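PDB 5JKQ: PfVFT1 from Plasmodium falciparum, which probably binds a small solute between the two lobes of a Venus flytrap domain, as in solute-binding proteins. Local coordinates for residues 147-153 with 274-279; 133-137 with 155-160; 40-44 with 101-105. The protein carries 3 engineered substitutions. One frame throughout, in Å; residues are numbered along the deposited sequence.

Contact 1. Residues 147-153 with 274-279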
loop_
_atom_site.group_PDB
_atom_site.type_symbol
_atom_site.label_atom_id
_atom_site.label_comp_id
_atom_site.label_asym_id
_atom_site.label_seq_id
_atom_site.Cartn_x
_atom_site.Cartn_y
_atom_site.Cartn_z
ATOM N N THR A 147 -1.092 -10.047 -6.170
ATOM C CA THR A 147 -0.080 -9.667 -5.197
ATOM C C THR A 147 -0.783 -9.409 -3.871
ATOM O O THR A 147 -2.004 -9.249 -3.831
ATOM C CB THR A 147 0.697 -8.407 -5.618
ATOM O OG1 THR A 147 -0.170 -7.267 -5.561
ATOM C CG2 THR A 147 1.260 -8.560 -7.025
ATOM N N ASP A 148 -0.017 -9.375 -2.789
ATOM C CA ASP A 148 -0.546 -8.963 -1.497
ATOM C C ASP A 148 -0.980 -7.500 -1.592
ATOM O O ASP A 148 -0.612 -6.802 -2.535
ATOM C CB ASP A 148 0.503 -9.156 -0.399
ATOM C CG ASP A 148 -0.092 -9.106 0.993
ATOM O OD1 ASP A 148 -0.506 -8.009 1.426
ATOM O OD2 ASP A 148 -0.133 -10.162 1.661
ATOM N N ASN A 149 -1.763 -7.036 -0.623
ATOM C CA ASN A 149 -2.270 -5.666 -0.653
ATOM C C ASN A 149 -1.259 -4.620 -0.183
ATOM O O ASN A 149 -1.461 -3.428 -0.406
ATOM C CB ASN A 149 -3.532 -5.543 0.207
ATOM C CG ASN A 149 -4.648 -6.460 -0.253
ATOM O OD1 ASN A 149 -5.238 -6.255 -1.313
ATOM N ND2 ASN A 149 -4.956 -7.469 0.556
ATOM N N TYR A 150 -0.179 -5.051 0.465
ATOM C CA TYR A 150 0.723 -4.104 1.120
ATOM C C TYR A 150 1.597 -3.342 0.132
ATOM O O TYR A 150 2.170 -2.311 0.481
ATOM C CB TYR A 150 1.607 -4.813 2.161
ATOM C CG TYR A 150 2.596 -5.839 1.635
ATOM C CD1 TYR A 150 3.683 -5.463 0.853
ATOM C CD2 TYR A 150 2.467 -7.182 1.968
ATOM C CE1 TYR A 150 4.589 -6.398 0.390
ATOM C CE2 TYR A 150 3.371 -8.122 1.513
ATOM C CZ TYR A 150 4.429 -7.725 0.726
ATOM O OH TYR A 150 5.332 -8.657 0.271
ATOM N N PHE A 151 1.695 -3.842 -1.095
ATOM C CA PHE A 151 2.562 -3.232 -2.098
ATOM C C PHE A 151 2.206 -1.773 -2.339
ATOM O O PHE A 151 1.033 -1.404 -2.351
ATOM C CB PHE A 151 2.490 -4.013 -3.410
ATOM C CG PHE A 151 3.231 -5.314 -3.370
ATOM C CD1 PHE A 151 4.585 -5.361 -3.658
ATOM C CD2 PHE A 151 2.582 -6.486 -3.028
ATOM C CE1 PHE A 151 5.272 -6.555 -3.614
ATOM C CE2 PHE A 151 3.265 -7.682 -2.981
ATOM C CZ PHE A 151 4.611 -7.717 -3.274
ATOM N N LEU A 152 3.232 -0.947 -2.517
ATOM C CA LEU A 152 3.040 0.480 -2.734
ATOM C C LEU A 152 2.278 0.749 -4.025
ATOM O O LEU A 152 2.403 0.009 -5.002
ATOM C CB LEU A 152 4.389 1.202 -2.768
ATOM C CG LEU A 152 5.269 1.065 -1.523
ATOM C CD1 LEU A 152 6.568 1.826 -1.717
ATOM C CD2 LEU A 152 4.545 1.555 -0.277
ATOM N N SER A 153 1.493 1.820 -4.020
ATOM C CA SER A 153 0.739 2.230 -5.196
ATOM C C SER A 153 1.656 2.837 -6.256
ATOM O O SER A 153 1.244 3.042 -7.398
ATOM C CB SER A 153 -0.347 3.234 -4.801
ATOM O OG SER A 153 -1.258 2.657 -3.880
ATOM N N THR A 274 0.812 7.727 1.537
ATOM C CA THR A 274 1.423 6.663 0.754
ATOM C C THR A 274 0.410 5.529 0.656
ATOM O O THR A 274 0.065 4.909 1.661
ATOM C CB THR A 274 2.738 6.164 1.395
ATOM O OG1 THR A 274 3.681 7.243 1.458
ATOM C CG2 THR A 274 3.341 5.013 0.596
ATOM N N GLY A 275 -0.078 5.275 -0.555
ATOM C CA GLY A 275 -1.113 4.280 -0.769
ATOM C C GLY A 275 -0.581 2.867 -0.916
ATOM O O GLY A 275 0.570 2.659 -1.300
ATOM N N HIS A 276 -1.433 1.897 -0.596
ATOM C CA HIS A 276 -1.135 0.481 -0.794
ATOM C C HIS A 276 -2.215 -0.161 -1.656
ATOM O O HIS A 276 -3.401 0.087 -1.451
ATOM C CB HIS A 276 -1.043 -0.251 0.544
ATOM C CG HIS A 276 -0.021 0.317 1.478
ATOM N ND1 HIS A 276 1.319 0.013 1.387
ATOM C CD2 HIS A 276 -0.145 1.162 2.528
ATOM C CE1 HIS A 276 1.978 0.653 2.336
ATOM N NE2 HIS A 276 1.113 1.355 3.043
ATOM N N SER A 277 -1.806 -0.987 -2.616
ATOM C CA SER A 277 -2.757 -1.644 -3.506
ATOM C C SER A 277 -2.278 -3.020 -3.964
ATOM O O SER A 277 -1.090 -3.339 -3.884
ATOM C CB SER A 277 -3.028 -0.757 -4.725
ATOM O OG SER A 277 -1.821 -0.397 -5.369
ATOM N N ALA A 278 -3.221 -3.830 -4.435
ATOM C CA ALA A 278 -2.905 -5.121 -5.030
ATOM C C ALA A 278 -2.739 -4.953 -6.535
ATOM O O ALA A 278 -3.305 -4.032 -7.127
ATOM C CB ALA A 278 -3.994 -6.136 -4.719
ATOM N N TYR A 279 -1.960 -5.840 -7.149
ATOM C CA TYR A 279 -1.711 -5.783 -8.586
ATOM C C TYR A 279 -2.189 -7.055 -9.282
ATOM O O TYR A 279 -2.137 -8.149 -8.716
ATOM C CB TYR A 279 -0.223 -5.540 -8.856
ATOM C CG TYR A 279 0.208 -4.122 -8.540
ATOM C CD1 TYR A 279 0.596 -3.760 -7.256
ATOM C CD2 TYR A 279 0.209 -3.142 -9.522
ATOM C CE1 TYR A 279 0.983 -2.463 -6.963
ATOM C CE2 TYR A 279 0.593 -1.843 -9.239
ATOM C CZ TYR A 279 0.980 -1.509 -7.960
ATOM O OH TYR A 279 1.360 -0.216 -7.683
#
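Leu152 and His276 form a single beta bridge, CA to CA 4.6 Å, which ties the loop leaving the parallel sheet (126-132, 77-83, 146-147) to strand 265-281 of the mixed sheet, joining the two sheets close to the centre of the chain. Ser277 N gives a nearly straight hydrogen bond to Phe151 O at 2.9 Å, while Ser153 N reaches Gly275 O from above the carbonyl plane. Two side chains reinforce this backbone seam from strand 265-281. The His276 ring stands beside the turn, and its ND1 donates to Tyr150 O at 2.6 Å; the oxygen is tilted 26° from the ring plane and receives the N-H from above its own carbonyl plane. Tyr279, with CG beside its backbone N (chi1 -73°), runs back along the loop, so that its OH meets Leu152 O at 2.9 Å in the carbonyl plane, on a lone pair. Tyr279 N donates to Thr147 OG1 at 2.8 Å. The threonine hydroxyl bonds to Asp148 O, so one small side chain serves both segments. An Asx turn, Asp148 OD1 accepting from Tyr150 N, shapes the loop, and Asp148 OD2 is hydrogen-bonded to the hydroxyls of Tyr129 and Tyr94. Around this buried seam, Asn149 packs on helix 102-118, Thr147 and Phe151 on helix 135-140, and Tyr150 on strand 77-83, while His276 and Thr274 pair through their backbones with strand 175-184.

Contact 2. Residues 133-137 with 155-160. With SO4 (sulfate ion), chain E.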
loop_
_atom_site.group_PDB
_atom_site.type_symbol
_atom_site.label_atom_id
_atom_site.label_comp_id
_atom_site.label_asym_id
_atom_site.label_seq_id
_atom_site.Cartn_x
_atom_site.Cartn_y
_atom_site.Cartn_z
ATOM N N ASP A 133 10.970 -13.440 -4.990
ATOM C CA ASP A 133 11.840 -12.271 -4.900
ATOM C C ASP A 133 11.245 -11.135 -5.727
ATOM O O ASP A 133 11.155 -9.999 -5.260
ATOM C CB ASP A 133 13.256 -12.603 -5.379
ATOM C CG ASP A 133 14.039 -13.425 -4.369
ATOM O OD1 ASP A 133 13.923 -13.154 -3.155
ATOM O OD2 ASP A 133 14.773 -14.346 -4.788
ATOM N N ASN A 134 10.847 -11.456 -6.955
ATOM C CA ASN A 134 10.105 -10.529 -7.806
ATOM C C ASN A 134 8.684 -11.050 -8.005
ATOM O O ASN A 134 8.451 -11.967 -8.795
ATOM C CB ASN A 134 10.809 -10.344 -9.155
ATOM C CG ASN A 134 10.190 -9.237 -10.000
ATOM O OD1 ASN A 134 8.971 -9.072 -10.043
ATOM N ND2 ASN A 134 11.038 -8.473 -10.680
ATOM N N VAL A 135 7.738 -10.461 -7.283
ATOM C CA VAL A 135 6.353 -10.912 -7.321
ATOM C C VAL A 135 5.689 -10.503 -8.633
ATOM O O VAL A 135 4.811 -11.204 -9.134
ATOM C CB VAL A 135 5.543 -10.348 -6.133
ATOM C CG1 VAL A 135 4.128 -10.911 -6.121
ATOM C CG2 VAL A 135 6.239 -10.667 -4.819
ATOM N N PHE A 136 6.118 -9.375 -9.192
ATOM C CA PHE A 136 5.514 -8.859 -10.416
ATOM C C PHE A 136 5.829 -9.744 -11.625
ATOM O O PHE A 136 5.069 -9.772 -12.593
ATOM C CB PHE A 136 5.981 -7.424 -10.675
ATOM C CG PHE A 136 5.554 -6.448 -9.613
ATOM C CD1 PHE A 136 4.210 -6.231 -9.355
ATOM C CD2 PHE A 136 6.494 -5.747 -8.877
ATOM C CE1 PHE A 136 3.813 -5.337 -8.378
ATOM C CE2 PHE A 136 6.101 -4.849 -7.901
ATOM C CZ PHE A 136 4.760 -4.644 -7.652
ATOM N N VAL A 137 6.946 -10.463 -11.565
ATOM C CA VAL A 137 7.296 -11.419 -12.610
ATOM C C VAL A 137 6.367 -12.625 -12.519
ATOM O O VAL A 137 5.821 -13.078 -13.526
ATOM C CB VAL A 137 8.779 -11.865 -12.497
ATOM C CG1 VAL A 137 9.006 -13.258 -13.095
ATOM C CG2 VAL A 137 9.683 -10.848 -13.172
ATOM N N SER A 155 4.727 1.474 -7.017
ATOM C CA SER A 155 5.751 0.450 -7.215
ATOM C C SER A 155 6.239 0.378 -8.656
ATOM O O SER A 155 5.472 0.592 -9.595
ATOM C CB SER A 155 5.223 -0.923 -6.794
ATOM O OG SER A 155 4.838 -0.934 -5.432
ATOM N N ARG A 156 7.524 0.071 -8.815
ATOM C CA ARG A 156 8.107 -0.187 -10.127
ATOM C C ARG A 156 7.637 -1.531 -10.662
ATOM O O ARG A 156 8.064 -2.582 -10.176
ATOM C CB ARG A 156 9.637 -0.174 -10.053
ATOM C CG ARG A 156 10.262 1.196 -9.843
ATOM C CD ARG A 156 11.739 1.087 -9.461
ATOM N NE ARG A 156 11.925 0.770 -8.044
ATOM C CZ ARG A 156 12.070 -0.457 -7.543
ATOM N NH1 ARG A 156 12.058 -1.526 -8.331
ATOM N NH2 ARG A 156 12.230 -0.616 -6.236
ATOM N N LEU A 157 6.760 -1.497 -11.660
ATOM C CA LEU A 157 6.266 -2.721 -12.282
ATOM C C LEU A 157 7.257 -3.207 -13.334
ATOM O O LEU A 157 7.052 -3.011 -14.534
ATOM C CB LEU A 157 4.886 -2.489 -12.903
ATOM C CG LEU A 157 3.835 -1.926 -11.941
ATOM C CD1 LEU A 157 2.485 -1.784 -12.633
ATOM C CD2 LEU A 157 3.715 -2.794 -10.695
ATOM N N VAL A 158 8.329 -3.843 -12.866
ATOM C CA VAL A 158 9.429 -4.256 -13.732
ATOM C C VAL A 158 9.858 -5.697 -13.482
ATOM O O VAL A 158 9.646 -6.243 -12.397
ATOM C CB VAL A 158 10.658 -3.344 -13.537
ATOM C CG1 VAL A 158 10.317 -1.904 -13.888
ATOM C CG2 VAL A 158 11.173 -3.432 -12.102
ATOM N N ASP A 159 10.472 -6.304 -14.494
ATOM C CA ASP A 159 11.040 -7.639 -14.359
ATOM C C ASP A 159 12.412 -7.548 -13.693
ATOM O O ASP A 159 12.796 -6.490 -13.190
ATOM C CB ASP A 159 11.133 -8.331 -15.728
ATOM C CG ASP A 159 11.904 -7.515 -16.758
ATOM O OD1 ASP A 159 12.733 -6.664 -16.373
ATOM O OD2 ASP A 159 11.679 -7.734 -17.968
ATOM N N GLN A 160 13.149 -8.652 -13.689
ATOM C CA GLN A 160 14.459 -8.682 -13.052
ATOM C C GLN A 160 15.490 -7.890 -13.852
ATOM O O GLN A 160 16.436 -7.342 -13.285
ATOM C CB GLN A 160 14.932 -10.127 -12.872
ATOM C CG GLN A 160 14.077 -10.962 -11.923
ATOM C CD GLN A 160 14.244 -10.574 -10.459
ATOM O OE1 GLN A 160 14.396 -9.400 -10.124
ATOM N NE2 GLN A 160 14.221 -11.568 -9.580
HETATM S S SO4 E . 11.835 -15.492 -7.646
HETATM O O1 SO4 E . 11.141 -14.242 -7.953
HETATM O O2 SO4 E . 11.143 -16.610 -8.281
HETATM O O3 SO4 E . 11.858 -15.706 -6.201
HETATM O O4 SO4 E . 13.203 -15.414 -8.149
#
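Asn134 and Val158 meet at the N-terminus of helix 135-140, where an asparagine N-cap fastens the helix start to the loop between strands 146-147 and 168-170. The Asn134 amide works in two directions. Its ND2 donates to Val158 O at 3.1 Å, almost straight at 171°, with that oxygen exactly in the amide plane; its OD1 accepts the capping bond from Val137 N at 2.9 Å. Having CG anti to the backbone N (chi1 -172°) points the amide at the loop, with OD1 turned back to Val137 N, and the two bonds together should fix its rotation. Gln160 bends at chi2 to lay its amide alongside Asn134, NE2 3.6 Å from Asn134 CB. Beside the cap, a sulfate ion, probably from the crystallisation liquor, is gripped by the two main-chain N-H groups just before the helix: Asp133 N to O3 at 2.7 Å and Asn134 N to O1 at 3.0 Å. Within the first turn of the helix the contact becomes apolar. Leu157, at the centre of an inverse gamma turn, sets CD2 over one face of the Phe136 ring in a CH-pi contact, 3.7 Å from the centroid and displaced toward the rim. Ser155 CB approaches the same ring obliquely at Phe136 CZ, and Val137 CG2 rests on Asp159 CA at 3.7 Å. Phe136 also meets the rings of Tyr279 and Phe151, edge-to-face with the tyrosine, and touches Leu165 farther along the loop.

Contact 3. Residues 40-44 with 101-105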
loop_
_atom_site.group_PDB
_atom_site.type_symbol
_atom_site.label_atom_id
_atom_site.label_comp_id
_atom_site.label_asym_id
_atom_site.label_seq_id
_atom_site.Cartn_x
_atom_site.Cartn_y
_atom_site.Cartn_z
ATOM N N HIS A 40 -4.857 -4.577 15.695
ATOM C CA HIS A 40 -3.411 -4.654 15.526
ATOM C C HIS A 40 -2.735 -3.341 15.904
ATOM O O HIS A 40 -1.507 -3.257 15.939
ATOM C CB HIS A 40 -3.061 -5.017 14.087
ATOM C CG HIS A 40 -3.375 -6.436 13.732
ATOM N ND1 HIS A 40 -2.705 -7.505 14.286
ATOM C CD2 HIS A 40 -4.282 -6.961 12.877
ATOM C CE1 HIS A 40 -3.188 -8.630 13.788
ATOM N NE2 HIS A 40 -4.146 -8.327 12.930
ATOM N N ASN A 41 -3.546 -2.326 16.191
ATOM C CA ASN A 41 -3.047 -1.007 16.558
ATOM C C ASN A 41 -2.048 -0.483 15.531
ATOM O O ASN A 41 -0.974 0.011 15.883
ATOM C CB ASN A 41 -2.405 -1.045 17.946
ATOM C CG ASN A 41 -2.315 0.327 18.585
ATOM O OD1 ASN A 41 -3.263 1.110 18.535
ATOM N ND2 ASN A 41 -1.167 0.631 19.176
ATOM N N VAL A 42 -2.410 -0.612 14.257
ATOM C CA VAL A 42 -1.578 -0.125 13.161
ATOM C C VAL A 42 -2.118 1.211 12.656
ATOM O O VAL A 42 -3.317 1.483 12.740
ATOM C CB VAL A 42 -1.505 -1.143 11.999
ATOM C CG1 VAL A 42 -0.694 -2.364 12.417
ATOM C CG2 VAL A 42 -2.897 -1.552 11.536
ATOM N N ASP A 43 -1.218 2.042 12.142
ATOM C CA ASP A 43 -1.550 3.415 11.782
ATOM C C ASP A 43 -1.889 3.541 10.297
ATOM O O ASP A 43 -1.186 4.216 9.544
ATOM C CB ASP A 43 -0.383 4.338 12.147
ATOM C CG ASP A 43 -0.772 5.806 12.149
ATOM O OD1 ASP A 43 -1.983 6.112 12.113
ATOM O OD2 ASP A 43 0.141 6.656 12.202
ATOM N N TYR A 44 -2.974 2.889 9.888
ATOM C CA TYR A 44 -3.443 2.951 8.508
ATOM C C TYR A 44 -4.830 3.572 8.428
ATOM O O TYR A 44 -5.629 3.450 9.357
ATOM C CB TYR A 44 -3.478 1.556 7.881
ATOM C CG TYR A 44 -2.129 0.893 7.730
ATOM C CD1 TYR A 44 -1.162 1.422 6.885
ATOM C CD2 TYR A 44 -1.833 -0.278 8.412
ATOM C CE1 TYR A 44 0.068 0.812 6.738
ATOM C CE2 TYR A 44 -0.608 -0.896 8.272
ATOM C CZ TYR A 44 0.340 -0.348 7.433
ATOM O OH TYR A 44 1.563 -0.962 7.293
ATOM N N GLY A 101 -0.224 -11.450 11.022
ATOM C CA GLY A 101 -0.122 -10.008 11.161
ATOM C C GLY A 101 -1.231 -9.288 10.422
ATOM O O GLY A 101 -2.148 -9.915 9.889
ATOM N N PHE A 102 -1.135 -7.963 10.382
ATOM C CA PHE A 102 -2.194 -7.128 9.830
ATOM C C PHE A 102 -2.468 -7.407 8.355
ATOM O O PHE A 102 -3.587 -7.761 7.985
ATOM C CB PHE A 102 -1.847 -5.651 10.008
ATOM C CG PHE A 102 -2.805 -4.723 9.323
ATOM C CD1 PHE A 102 -4.066 -4.494 9.848
ATOM C CD2 PHE A 102 -2.444 -4.078 8.151
ATOM C CE1 PHE A 102 -4.950 -3.639 9.216
ATOM C CE2 PHE A 102 -3.323 -3.221 7.515
ATOM C CZ PHE A 102 -4.577 -2.999 8.047
ATOM N N TRP A 103 -1.450 -7.241 7.516
ATOM C CA TRP A 103 -1.638 -7.338 6.071
ATOM C C TRP A 103 -2.160 -8.708 5.635
ATOM O O TRP A 103 -3.049 -8.781 4.786
ATOM C CB TRP A 103 -0.332 -7.006 5.346
ATOM C CG TRP A 103 -0.082 -5.536 5.289
ATOM C CD1 TRP A 103 0.924 -4.851 5.899
ATOM C CD2 TRP A 103 -0.872 -4.560 4.597
ATOM N NE1 TRP A 103 0.817 -3.509 5.626
ATOM C CE2 TRP A 103 -0.277 -3.304 4.827
ATOM C CE3 TRP A 103 -2.020 -4.627 3.802
ATOM C CZ2 TRP A 103 -0.791 -2.123 4.291
ATOM C CZ3 TRP A 103 -2.529 -3.452 3.270
ATOM C CH2 TRP A 103 -1.915 -2.220 3.517
ATOM N N PRO A 104 -1.616 -9.796 6.205
ATOM C CA PRO A 104 -2.240 -11.100 5.951
ATOM C C PRO A 104 -3.699 -11.144 6.401
ATOM O O PRO A 104 -4.545 -11.668 5.674
ATOM C CB PRO A 104 -1.382 -12.065 6.774
ATOM C CG PRO A 104 -0.062 -11.416 6.841
ATOM C CD PRO A 104 -0.331 -9.938 6.912
ATOM N N ASP A 105 -3.986 -10.599 7.582
ATOM C CA ASP A 105 -5.351 -10.581 8.101
ATOM C C ASP A 105 -6.286 -9.780 7.201
ATOM O O ASP A 105 -7.464 -10.113 7.078
ATOM C CB ASP A 105 -5.393 -9.999 9.519
ATOM C CG ASP A 105 -5.083 -11.028 10.593
ATOM O OD1 ASP A 105 -5.116 -12.243 10.302
ATOM O OD2 ASP A 105 -4.819 -10.612 11.739
#
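His40 and Phe102, 6.3 Å apart at their CA atoms, mark the nearest backbone approach between the end of helix 32-39 and the first turn of helix 102-118. Asn41, with positive phi, is the C-prime residue of a Schellman motif that ends helix 32-39, and Gly101 is the N-cap of the other helix. The His40 ring lies over this N-terminal turn: Phe102 CA sits above one of its faces in a CH-pi contact, 4.0 Å from the centroid. From its edge, NE2 donates to Asp105 OD2 at 2.7 Å, the oxygen lying in the ring plane and using its anti lone pair, with ring and carboxylate planes 34° apart. Phe102 is met from several directions. Val42 CG2 lies over one face, 3.8 Å from the ring centroid; His40 CD2 comes to the edge; and Tyr44 lies nearly parallel, planes at 18°, but slid so far that the rings barely overlap. Placing CG anti to its backbone N, chi1 173°, turns the Phe102 ring toward this group. Trp103 points its edge at the Tyr44 face, centroids 5.1 Å apart, and its NE1 donates to Tyr44 OH at 3.1 Å. The resulting aromatic cluster continues through the Trp103 ring, edge-to-face with His276, while Tyr44 packs on Ile175 and His177 of strand 175-184. Chemically, each end of the apolar cluster is tied by a hydrogen bond from a ring N-H, and the Asp105 carboxylate, so close to NE2, would tend to favour a protonated His40.

In the fold
Contact 1 lies between the other two, its centre about 13 Å from that of contact 2 and about 14 Å from that of contact 3. Toward contact 2 it packs Tyr279 CE2 on Leu157 CD2 at 3.6 Å and Phe151 CZ on Val135 CG2 at 3.7 Å, and the two interleave along the chain. On the contact 3 side, Trp103 CD2 touches Tyr150 CB at 3.5 Å, and Trp103 CH2 touches His276 CB at 3.7 Å. Contacts 2 and 3 do not touch, with nearest atoms about 11 Å apart. The sulfate belongs to contact 2 and is probably from crystallisation, so it need not mark a solute site.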